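Local coordinates for protein mnemiopsin 1 (Mnemiopsis leidyi, PDB 5VP3) that probably emits light when calcium binds to its EF-hands, as a calcium-regulated photoprotein of a bioluminescent ctenophore, at residues A[106-111]-A[189-194]; A[21-26]-A[100-105]; A[167-172]-A[183-188]. All coordinates share one frame; numbering follows the deposited sequence.

Contact 1 of 3, residues A[106-111]-A[189-194]; sequences RVFAEA and FWMEPY. With CD (cadmium ion), chain E.
The Phe108 ring and the Arg106 guanidinium are the flat groups of helix 101-117 that Met191 meets. The sulfur of Met191 approaches the Phe108 ring obliquely, SD lying 5.5 Å from the ring centroid and 68° off the normal, a loose Met-aromatic contact whose nearest ring atom, Phe108 CE2, is 4.4 Å from Met191 SD. On the guanidinium, one face lies against Ala109 CB of its own helix, while Met191 O sits at the edge, near the plane, 3.7 Å from Arg106 NH1. That spacing is too long for a hydrogen bond, although the carbonyl dipole still probably favours the charged group.

The methyl of Ala109 points at Met191, with Ala109 CB 3.9 Å from Met191 SD. Met191 reaches so far because CG stands anti to the backbone N (chi1 -178°) and the next bond is extended as well; only at the last torsion does the chain bend, turning CE off the line of approach. Arg106 does the reverse: its first bond leads away from Met191, and bends at chi2 and chi3 bring the guanidinium back beside it.

The contact lies where helix 179-190, the exiting helix of the last EF-hand, gives way to the C-terminal tail, and it joins that tail to the long helix 101-117. Ile124 of helix 123-135 touches both Phe108 and Met191, while Phe84 packs on the Phe108 ring. Next along the tail, Glu192 points away from helix 101-117 and holds a cadmium ion with both carboxylate oxygens, OE1 at 2.6 Å and OE2 at 2.7 Å from the metal. Two waters are also bound to this ion, and Lys188 NZ donates a hydrogen bond to Glu192 OE1.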
# COMPACT_ATOMS: atom_id res chain seq x y z
N ARG A 106 -10.84 -0.63 -5.47
CA ARG A 106 -11.97 -1.28 -4.83
C ARG A 106 -12.00 -2.78 -5.13
O ARG A 106 -12.43 -3.55 -4.28
CB ARG A 106 -13.27 -0.60 -5.26
CG ARG A 106 -13.45 0.80 -4.64
CD ARG A 106 -13.83 0.73 -3.17
NE ARG A 106 -12.68 0.81 -2.27
CZ ARG A 106 -12.67 0.35 -1.02
NH1 ARG A 106 -11.58 0.48 -0.28
NH2 ARG A 106 -13.73 -0.26 -0.49
N VAL A 107 -11.52 -3.23 -6.29
CA VAL A 107 -11.52 -4.67 -6.49
C VAL A 107 -10.41 -5.31 -5.68
O VAL A 107 -10.53 -6.46 -5.26
CB VAL A 107 -11.41 -5.03 -7.98
CG1 VAL A 107 -10.10 -4.51 -8.58
CG2 VAL A 107 -11.56 -6.57 -8.19
N PHE A 108 -9.31 -4.59 -5.48
CA PHE A 108 -8.27 -5.09 -4.59
C PHE A 108 -8.81 -5.29 -3.18
O PHE A 108 -8.51 -6.30 -2.52
CB PHE A 108 -7.07 -4.14 -4.59
CG PHE A 108 -6.02 -4.51 -3.58
CD1 PHE A 108 -5.11 -5.51 -3.86
CD2 PHE A 108 -5.98 -3.90 -2.34
CE1 PHE A 108 -4.17 -5.89 -2.95
CE2 PHE A 108 -5.01 -4.27 -1.41
CZ PHE A 108 -4.11 -5.25 -1.73
N ALA A 109 -9.64 -4.35 -2.70
CA ALA A 109 -10.17 -4.48 -1.34
C ALA A 109 -11.04 -5.72 -1.20
O ALA A 109 -11.00 -6.39 -0.17
CB ALA A 109 -10.98 -3.24 -0.96
N GLU A 110 -11.89 -5.98 -2.20
CA GLU A 110 -12.68 -7.21 -2.17
C GLU A 110 -11.79 -8.44 -2.18
O GLU A 110 -12.06 -9.41 -1.46
CB GLU A 110 -13.64 -7.25 -3.35
CG GLU A 110 -14.47 -8.51 -3.44
CD GLU A 110 -15.48 -8.70 -2.32
OE1 GLU A 110 -15.86 -7.71 -1.67
OE2 GLU A 110 -15.91 -9.86 -2.09
N ALA A 111 -10.71 -8.43 -2.98
CA ALA A 111 -9.81 -9.57 -3.02
C ALA A 111 -9.11 -9.80 -1.67
O ALA A 111 -8.94 -10.94 -1.25
CB ALA A 111 -8.79 -9.38 -4.14
N PHE A 189 -3.37 3.46 5.76
CA PHE A 189 -2.62 4.32 4.85
C PHE A 189 -2.85 3.89 3.40
O PHE A 189 -2.93 4.73 2.50
CB PHE A 189 -1.12 4.29 5.24
CG PHE A 189 -0.25 5.38 4.58
CD1 PHE A 189 -0.20 6.68 5.10
CD2 PHE A 189 0.55 5.08 3.46
CE1 PHE A 189 0.62 7.68 4.49
CE2 PHE A 189 1.36 6.07 2.86
CZ PHE A 189 1.39 7.37 3.38
N TRP A 190 -2.98 2.60 3.16
CA TRP A 190 -3.00 2.05 1.84
C TRP A 190 -4.34 1.45 1.37
O TRP A 190 -4.39 0.87 0.33
CB TRP A 190 -1.96 0.97 1.74
CG TRP A 190 -0.56 1.30 2.02
CD1 TRP A 190 0.15 0.95 3.09
CD2 TRP A 190 0.33 1.98 1.17
NE1 TRP A 190 1.41 1.40 2.99
CE2 TRP A 190 1.54 2.04 1.80
CE3 TRP A 190 0.20 2.55 -0.07
CZ2 TRP A 190 2.62 2.65 1.25
CZ3 TRP A 190 1.25 3.14 -0.61
CH2 TRP A 190 2.46 3.19 0.04
N MET A 191 -5.41 1.59 2.12
CA MET A 191 -6.68 0.99 1.74
C MET A 191 -7.94 1.54 2.39
O MET A 191 -8.81 1.97 1.72
CB MET A 191 -6.64 -0.52 1.92
CG MET A 191 -7.92 -1.18 1.50
SD MET A 191 -7.97 -2.97 1.58
CE MET A 191 -8.18 -3.23 3.31
N GLU A 192 -8.02 1.49 3.69
CA GLU A 192 -9.25 1.74 4.37
C GLU A 192 -9.45 3.20 4.61
O GLU A 192 -8.52 3.95 4.66
CB GLU A 192 -9.27 1.02 5.68
CG GLU A 192 -9.35 -0.46 5.56
CD GLU A 192 -9.27 -1.14 6.90
OE1 GLU A 192 -9.45 -0.50 7.91
OE2 GLU A 192 -9.00 -2.32 6.91
N PRO A 193 -10.69 3.57 4.84
CA PRO A 193 -10.97 4.94 5.23
C PRO A 193 -10.35 5.29 6.56
O PRO A 193 -10.30 4.48 7.45
CB PRO A 193 -12.49 4.98 5.29
CG PRO A 193 -12.93 3.90 4.42
CD PRO A 193 -11.89 2.86 4.41
N TYR A 194 -9.86 6.49 6.69
CA TYR A 194 -9.45 6.99 7.97
C TYR A 194 -10.63 7.10 8.90
O TYR A 194 -11.69 7.53 8.53
CB TYR A 194 -8.78 8.33 7.84
CG TYR A 194 -7.50 8.21 7.14
CD1 TYR A 194 -6.42 7.68 7.77
CD2 TYR A 194 -7.37 8.57 5.85
CE1 TYR A 194 -5.23 7.52 7.12
CE2 TYR A 194 -6.19 8.43 5.20
CZ TYR A 194 -5.12 7.89 5.84
OH TYR A 194 -3.94 7.76 5.20
CD CD E . -10.04 -2.60 9.36
O HOH W 1 -10.92 -1.06 11.33
O HOH W 2 -12.18 -2.56 7.86

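Contact 2 of 3, residues A[21-26]-A[100-105]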
# COMPACT_ATOMS: atom_id res chain seq x y z
N TRP A 21 -18.12 -10.44 -7.40
CA TRP A 21 -18.20 -9.03 -7.03
C TRP A 21 -18.14 -8.14 -8.26
O TRP A 21 -17.36 -8.40 -9.21
CB TRP A 21 -17.06 -8.69 -6.06
CG TRP A 21 -16.94 -7.27 -5.66
CD1 TRP A 21 -17.47 -6.68 -4.53
CD2 TRP A 21 -16.23 -6.25 -6.35
NE1 TRP A 21 -17.13 -5.35 -4.50
CE2 TRP A 21 -16.37 -5.06 -5.60
CE3 TRP A 21 -15.49 -6.22 -7.54
CZ2 TRP A 21 -15.78 -3.87 -6.00
CZ3 TRP A 21 -14.92 -5.03 -7.93
CH2 TRP A 21 -15.05 -3.88 -7.17
N LYS A 22 -18.95 -7.08 -8.23
CA LYS A 22 -19.02 -6.07 -9.28
C LYS A 22 -18.81 -4.68 -8.71
O LYS A 22 -19.37 -4.32 -7.67
CB LYS A 22 -20.40 -6.08 -10.01
CG LYS A 22 -20.57 -7.19 -11.04
CD LYS A 22 -19.32 -7.27 -11.95
CE LYS A 22 -19.61 -7.92 -13.29
NZ LYS A 22 -19.62 -9.40 -13.16
N PHE A 23 -18.07 -3.88 -9.44
CA PHE A 23 -17.79 -2.52 -9.01
C PHE A 23 -18.97 -1.59 -9.23
O PHE A 23 -19.59 -1.58 -10.31
CB PHE A 23 -16.56 -2.00 -9.77
CG PHE A 23 -16.22 -0.57 -9.45
CD1 PHE A 23 -15.91 -0.20 -8.16
CD2 PHE A 23 -16.24 0.40 -10.43
CE1 PHE A 23 -15.62 1.11 -7.85
CE2 PHE A 23 -15.93 1.71 -10.12
CZ PHE A 23 -15.62 2.05 -8.84
N ASN A 24 -19.27 -0.77 -8.23
CA ASN A 24 -20.26 0.30 -8.36
C ASN A 24 -19.65 1.59 -7.82
O ASN A 24 -19.47 1.73 -6.60
CB ASN A 24 -21.54 -0.04 -7.61
CG ASN A 24 -22.47 1.15 -7.48
OD1 ASN A 24 -22.41 2.11 -8.28
ND2 ASN A 24 -23.33 1.11 -6.46
N VAL A 25 -19.38 2.55 -8.71
CA VAL A 25 -18.71 3.78 -8.28
C VAL A 25 -19.55 4.57 -7.29
O VAL A 25 -18.98 5.30 -6.47
CB VAL A 25 -18.32 4.64 -9.50
CG1 VAL A 25 -19.53 5.05 -10.28
CG2 VAL A 25 -17.48 5.86 -9.05
N GLU A 26 -20.88 4.40 -7.32
CA GLU A 26 -21.74 5.10 -6.36
C GLU A 26 -21.42 4.73 -4.93
O GLU A 26 -21.79 5.47 -4.02
CB GLU A 26 -23.22 4.78 -6.62
CG GLU A 26 -23.74 5.26 -7.98
CD GLU A 26 -23.62 6.78 -8.16
OE1 GLU A 26 -23.76 7.52 -7.14
OE2 GLU A 26 -23.36 7.21 -9.31
N ASP A 100 -9.12 4.18 -14.33
CA ASP A 100 -9.33 2.87 -13.72
C ASP A 100 -8.82 2.78 -12.29
O ASP A 100 -8.88 1.70 -11.68
CB ASP A 100 -8.63 1.81 -14.56
CG ASP A 100 -9.33 1.54 -15.89
OD1 ASP A 100 -10.57 1.61 -15.93
OD2 ASP A 100 -8.62 1.24 -16.87
N TRP A 101 -8.29 3.86 -11.74
CA TRP A 101 -7.59 3.74 -10.46
C TRP A 101 -8.54 3.45 -9.32
O TRP A 101 -8.26 2.58 -8.49
CB TRP A 101 -6.81 5.01 -10.18
CG TRP A 101 -6.11 5.10 -8.81
CD1 TRP A 101 -6.34 6.04 -7.87
CD2 TRP A 101 -5.06 4.27 -8.30
NE1 TRP A 101 -5.50 5.87 -6.80
CE2 TRP A 101 -4.70 4.79 -7.04
CE3 TRP A 101 -4.38 3.15 -8.78
CZ2 TRP A 101 -3.70 4.22 -6.25
CZ3 TRP A 101 -3.40 2.58 -7.98
CH2 TRP A 101 -3.06 3.12 -6.73
N VAL A 102 -9.65 4.19 -9.24
CA VAL A 102 -10.61 3.96 -8.14
C VAL A 102 -11.09 2.53 -8.18
O VAL A 102 -11.14 1.83 -7.15
CB VAL A 102 -11.80 4.94 -8.24
CG1 VAL A 102 -12.82 4.65 -7.15
CG2 VAL A 102 -11.32 6.40 -8.16
N GLU A 103 -11.46 2.07 -9.37
CA GLU A 103 -11.97 0.72 -9.52
C GLU A 103 -10.91 -0.31 -9.15
O GLU A 103 -11.21 -1.30 -8.47
CB GLU A 103 -12.43 0.49 -10.96
CG GLU A 103 -13.02 -0.89 -11.14
CD GLU A 103 -13.57 -1.15 -12.53
OE1 GLU A 103 -13.49 -0.27 -13.42
OE2 GLU A 103 -14.06 -2.28 -12.73
N ALA A 104 -9.67 -0.08 -9.59
CA ALA A 104 -8.58 -1.00 -9.25
C ALA A 104 -8.44 -1.11 -7.73
O ALA A 104 -8.27 -2.21 -7.20
CB ALA A 104 -7.27 -0.52 -9.88
N ASN A 105 -8.59 0.02 -7.02
CA ASN A 105 -8.49 -0.01 -5.57
C ASN A 105 -9.63 -0.77 -4.93
O ASN A 105 -9.42 -1.49 -3.96
CB ASN A 105 -8.44 1.40 -5.02
CG ASN A 105 -7.03 1.90 -4.93
OD1 ASN A 105 -6.34 1.66 -3.94
ND2 ASN A 105 -6.59 2.58 -5.96
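Phe23 lays one face of its ring over the side chain of Glu103, and this pair carries most of the contact. Glu103 CG stands 3.9 Å from the ring centroid and 27° off the normal, a CH-pi contact displaced toward the rim, where CG comes within 3.5 Å of Phe23 CD2. The carboxylate continues past the ring toward Phe23 CB, its plane only 12° from that of the ring. Both side chains have CG anti to the backbone N (chi1 177° for Phe23, -178° for Glu103), and Glu103 stays extended beyond it, which carries its methylenes along the ring. At the far end of the ring, Phe23 CZ touches Val102 CG1 at 4.2 Å.

Further out, the backbone N of Val25 lies above the other face of Phe23, and Asn24 OD1 accepts from Glu26 N at 2.9 Å in an Asx turn, which shapes the loop just beyond the ring. Tyr11 of helix 9-16 touches Phe23 and hydrogen-bonds through its OH to Glu103 OE2. On helix 101-117, Trp101 O receives Asn105 N and Asn105 ND2 from opposite faces of its carbonyl plane. Through the Phe23 ring, the loop between helices 9-16 and 30-43 packs on the start of helix 101-117. Glu103 thus divides its work: its aliphatic part serves as an apolar surface for the ring, while its carboxylate is engaged by the tyrosine hydroxyl.

Contact 3 of 3, residues A[167-172]-A[183-188]. With CD (cadmium ion), chain D; NI (nickel (II) ion), chain F.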
# COMPACT_ATOMS: atom_id res chain seq x y z
N GLN A 167 0.52 7.56 17.58
CA GLN A 167 -0.41 7.55 18.70
C GLN A 167 -1.60 6.65 18.43
O GLN A 167 -2.06 5.93 19.32
CB GLN A 167 -0.88 8.97 19.00
CG GLN A 167 -1.78 9.09 20.22
CD GLN A 167 -1.08 9.74 21.41
OE1 GLN A 167 -0.29 10.68 21.23
NE2 GLN A 167 -1.36 9.25 22.63
N LYS A 168 -2.14 6.67 17.21
CA LYS A 168 -3.36 5.93 17.01
C LYS A 168 -3.11 4.45 16.88
O LYS A 168 -3.99 3.64 17.21
CB LYS A 168 -4.12 6.46 15.79
CG LYS A 168 -5.24 7.41 16.20
CD LYS A 168 -6.02 7.98 15.03
CE LYS A 168 -5.33 9.20 14.42
NZ LYS A 168 -6.31 10.13 13.76
N ALA A 169 -1.92 4.05 16.43
CA ALA A 169 -1.66 2.63 16.22
C ALA A 169 -0.96 1.97 17.40
O ALA A 169 -1.03 0.74 17.54
CB ALA A 169 -0.85 2.45 14.95
N ASP A 170 -0.29 2.74 18.25
CA ASP A 170 0.44 2.18 19.40
C ASP A 170 -0.52 2.04 20.58
O ASP A 170 -0.40 2.71 21.61
CB ASP A 170 1.62 3.05 19.77
CG ASP A 170 2.38 2.55 21.00
OD1 ASP A 170 2.34 1.32 21.29
OD2 ASP A 170 3.04 3.40 21.62
N THR A 171 -1.50 1.18 20.41
CA THR A 171 -2.52 1.03 21.45
C THR A 171 -1.99 0.24 22.65
O THR A 171 -2.59 0.28 23.72
CB THR A 171 -3.74 0.33 20.86
OG1 THR A 171 -3.31 -0.85 20.21
CG2 THR A 171 -4.45 1.20 19.83
N ASP A 172 -0.93 -0.54 22.40
CA ASP A 172 0.03 -1.11 23.35
C ASP A 172 0.54 -0.12 24.38
O ASP A 172 0.98 -0.52 25.47
CB ASP A 172 1.29 -1.59 22.53
CG ASP A 172 1.42 -3.05 22.49
OD1 ASP A 172 0.74 -3.72 23.29
OD2 ASP A 172 2.21 -3.55 21.68
N VAL A 183 0.83 -3.09 10.69
CA VAL A 183 -0.21 -3.59 9.80
C VAL A 183 -1.44 -2.71 9.92
O VAL A 183 -1.97 -2.20 8.92
CB VAL A 183 -0.54 -5.06 10.12
CG1 VAL A 183 -1.78 -5.53 9.35
CG2 VAL A 183 0.60 -5.92 9.79
N HIS A 184 -1.90 -2.50 11.14
CA HIS A 184 -3.07 -1.65 11.33
C HIS A 184 -2.87 -0.33 10.60
O HIS A 184 -3.76 0.14 9.87
CB HIS A 184 -3.33 -1.41 12.84
CG HIS A 184 -4.40 -0.39 13.12
ND1 HIS A 184 -5.68 -0.73 13.50
CD2 HIS A 184 -4.37 0.97 13.07
CE1 HIS A 184 -6.39 0.37 13.68
NE2 HIS A 184 -5.63 1.41 13.41
N LEU A 185 -1.71 0.29 10.79
CA LEU A 185 -1.41 1.59 10.17
C LEU A 185 -1.42 1.51 8.66
O LEU A 185 -1.95 2.40 7.97
CB LEU A 185 -0.05 2.05 10.67
CG LEU A 185 0.33 3.49 10.45
CD1 LEU A 185 1.39 3.84 11.49
CD2 LEU A 185 0.86 3.73 9.03
N PHE A 186 -0.83 0.45 8.11
CA PHE A 186 -0.73 0.29 6.66
C PHE A 186 -2.09 -0.03 6.04
O PHE A 186 -2.36 0.36 4.90
CB PHE A 186 0.29 -0.81 6.32
CG PHE A 186 1.69 -0.29 6.02
CD1 PHE A 186 2.35 0.58 6.87
CD2 PHE A 186 2.36 -0.71 4.91
CE1 PHE A 186 3.63 1.04 6.58
CE2 PHE A 186 3.63 -0.25 4.63
CZ PHE A 186 4.26 0.62 5.48
N ARG A 187 -2.94 -0.71 6.75
CA ARG A 187 -4.28 -0.92 6.28
C ARG A 187 -4.99 0.40 6.08
O ARG A 187 -5.63 0.59 5.11
CB ARG A 187 -5.09 -1.83 7.17
CG ARG A 187 -4.59 -3.23 7.26
CD ARG A 187 -5.55 -4.18 7.93
NE ARG A 187 -5.61 -5.34 7.13
CZ ARG A 187 -6.64 -5.69 6.42
NH1 ARG A 187 -7.75 -5.02 6.49
NH2 ARG A 187 -6.53 -6.74 5.68
N LYS A 188 -4.84 1.33 6.99
CA LYS A 188 -5.42 2.65 6.82
C LYS A 188 -4.70 3.43 5.72
O LYS A 188 -5.34 4.03 4.85
CB LYS A 188 -5.36 3.44 8.13
CG LYS A 188 -6.17 2.84 9.28
CD LYS A 188 -7.63 2.80 8.97
CE LYS A 188 -8.44 2.22 10.13
NZ LYS A 188 -9.64 1.48 9.65
CD CD D . 2.99 -0.68 20.58
NI NI F . -6.44 -2.43 14.35
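Ala169 and His184 face each other across the last EF-hand, a helix-loop-helix whose entering helix 161-169 ends here and whose exiting helix 179-190 supplies the other wall. The methyl of Ala169 points at the exiting helix and is met by two side chains from successive positions there. The His184 imidazole comes obliquely to it, with CD2 4.3 Å from Ala169 CB; Leu185 brings its CD1 branch to the same methyl, also at 4.3 Å. Both approaches are loose van der Waals packing, apolar on both sides only for Leu185, though the backbones are close, Ala169 CA and Leu185 CA being 6.1 Å apart. Leu177 of the loop touches both Ala169 and Leu185.

Directly after Ala169 the chain leaves the helix, and Asp170, at the centre of an inverse gamma turn, opens the metal loop. Its OD1 binds a cadmium ion at 2.2 Å together with Thr174, Lys176, Glu178 and Glu181, while OD2 accepts from Gly175 N. In the native protein this loop would be expected to hold calcium. The small packing contact thus joins the two helices right beside the site.

His184 also has a metal on its other side. Its CG is anti to the backbone N (chi1 172°), a setting that extends the imidazole from the helix with CD2 near Ala169, and ND1 binds a nickel ion at 2.0 Å.

Contacts 1 and 2 share helix 101-117 and touch each other, Arg106 packing on Phe23 and Val107 on Trp21; their centres are 11 Å apart. Contacts 1 and 3 share helix 179-190 and are joined by a salt bridge of Glu192 with Arg187, whose hydrogen bond is weak; contacts 2 and 3 do not touch. Contact 3 is the buried one, a methyl between a leucine and a nickel-binding histidine, next to a cadmium loop; the others are partly buried, contact 2 lying farthest from the chain's centre. Sulfur and an arginine edge mark contact 1, an aromatic face on a glutamate chain contact 2. Contact 3 joins the two helices of one EF-hand, close in sequence, while contacts 1 and 2 join parts distant in sequence.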